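Local coordinates for putative GH105 family protein (Salmonella enterica subsp. enterica serovar Paratyphi A, PDB 3QWT), which is of unknown function but, as a putative GH105 family member with an alpha/alpha toroid fold, is probably a hydrolase acting on unsaturated sugar residues of polysaccharide fragments, at residues W230-S235 with F343-G348. Residues are numbered along the deposited sequence; the frame is centred on the assembly and turned at random.
Sequences WARGNS and FGTGMG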
# COMPACT_ATOMS: atom_id res chain seq x y z
N TRP A 230 45.45 15.25 -1.33
CA TRP A 230 46.12 14.20 -2.07
C TRP A 230 45.26 13.70 -3.23
O TRP A 230 44.06 13.48 -3.08
CB TRP A 230 46.51 13.07 -1.12
CG TRP A 230 47.11 11.88 -1.78
CD1 TRP A 230 48.20 11.86 -2.59
CD2 TRP A 230 46.69 10.51 -1.64
NE1 TRP A 230 48.47 10.58 -2.98
CE2 TRP A 230 47.56 9.73 -2.41
CE3 TRP A 230 45.65 9.88 -0.94
CZ2 TRP A 230 47.44 8.34 -2.51
CZ3 TRP A 230 45.52 8.49 -1.04
CH2 TRP A 230 46.41 7.74 -1.82
N ALA A 231 45.89 13.53 -4.38
CA ALA A 231 45.16 13.21 -5.61
C ALA A 231 44.39 11.89 -5.55
O ALA A 231 43.16 11.88 -5.61
CB ALA A 231 46.11 13.22 -6.81
N ARG A 232 45.10 10.77 -5.44
CA ARG A 232 44.42 9.48 -5.46
C ARG A 232 43.23 9.44 -4.47
O ARG A 232 42.14 8.99 -4.81
CB ARG A 232 45.38 8.30 -5.27
CG ARG A 232 44.63 6.95 -5.24
CD ARG A 232 45.42 5.79 -5.83
NE ARG A 232 46.59 5.44 -5.02
CZ ARG A 232 47.84 5.62 -5.41
NH1 ARG A 232 48.83 5.28 -4.61
NH2 ARG A 232 48.10 6.13 -6.61
N GLY A 233 43.45 9.94 -3.26
CA GLY A 233 42.42 9.95 -2.24
C GLY A 233 41.15 10.65 -2.69
O GLY A 233 40.03 10.15 -2.49
N ASN A 234 41.33 11.83 -3.28
CA ASN A 234 40.21 12.62 -3.81
C ASN A 234 39.48 11.86 -4.90
O ASN A 234 38.24 11.92 -5.02
CB ASN A 234 40.73 13.95 -4.36
CG ASN A 234 40.83 15.00 -3.30
OD1 ASN A 234 39.91 15.81 -3.10
ND2 ASN A 234 41.95 15.00 -2.58
N SER A 235 40.28 11.21 -5.72
CA SER A 235 39.83 10.35 -6.79
C SER A 235 38.80 9.34 -6.25
O SER A 235 37.77 9.10 -6.89
CB SER A 235 41.08 9.65 -7.36
OG SER A 235 40.79 8.67 -8.34
N PHE A 343 52.87 4.24 -5.70
CA PHE A 343 52.73 3.05 -4.89
C PHE A 343 51.79 3.32 -3.73
O PHE A 343 51.42 4.47 -3.49
CB PHE A 343 54.11 2.60 -4.39
CG PHE A 343 54.07 1.38 -3.53
CD1 PHE A 343 53.63 0.17 -4.05
CD2 PHE A 343 54.46 1.43 -2.20
CE1 PHE A 343 53.59 -0.96 -3.26
CE2 PHE A 343 54.42 0.31 -1.41
CZ PHE A 343 53.99 -0.90 -1.94
N GLY A 344 51.40 2.28 -3.01
CA GLY A 344 50.50 2.43 -1.88
C GLY A 344 50.94 3.58 -1.01
O GLY A 344 52.13 3.69 -0.67
N THR A 345 50.00 4.45 -0.65
CA THR A 345 50.34 5.66 0.10
C THR A 345 49.58 5.76 1.43
O THR A 345 48.35 5.92 1.44
CB THR A 345 50.05 6.95 -0.72
OG1 THR A 345 50.85 6.96 -1.90
CG2 THR A 345 50.35 8.20 0.10
N GLY A 346 50.32 5.68 2.53
CA GLY A 346 49.76 5.86 3.86
C GLY A 346 49.46 7.31 4.24
O GLY A 346 49.44 8.21 3.39
N MSE A 347 49.21 7.53 5.52
CA MSE A 347 48.88 8.88 5.97
C MSE A 347 50.16 9.65 6.25
O MSE A 347 51.02 9.19 7.01
CB MSE A 347 48.01 8.84 7.23
CG MSE A 347 47.62 10.23 7.71
SE MSE A 347 46.36 11.04 6.47
CE MSE A 347 45.17 9.45 6.26
N GLY A 348 50.28 10.81 5.62
CA GLY A 348 51.47 11.62 5.79
C GLY A 348 51.32 12.59 6.94
O GLY A 348 50.22 13.10 7.19
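Thr345 meets the six-membered ring of Trp230 tip to tip, its CB lying 3.5 Å from Trp230 CZ2, while its methyl CG2 sits over one face of the indole, toward the rim. Arg232 CB and Gly233 N cover the opposite face, which leaves the ring sandwiched. Arg232, bent at chi2 and chi3, turns a guanidinium face to the indole edge rather than stacking on it: Trp230 CZ2 lies 3.6 Å above the guanidinium plane, and NH1 lies in the indole plane. Arg232 NH1 comes to 2.9 Å from Phe343 O, which accepts a hydrogen bond from Thr345 OG1 (3.0 Å); with OG1 beside the backbone N (chi1 -61°), the hydroxyl turns back along its own loop. Arg232 NH2 donates hydrogen bonds to Ser295 OG and Ser342 OG. Trp230 is the N-cap residue. Its O accepts hydrogen bonds from Asn234 N and, from above the carbonyl plane, Asn234 ND2. Thr345 O hydrogen-bonds a glycerol, probably from the crystallisation liquor, though such molecules often mark pockets. A connecting loop thus packs on the N-terminal end of helix 231-248 of the alpha/alpha toroid; side chains of 231-235 touch helices 294-309 and 363-377, and Phe353 and Tyr354 of helix 351-355 touch Thr345.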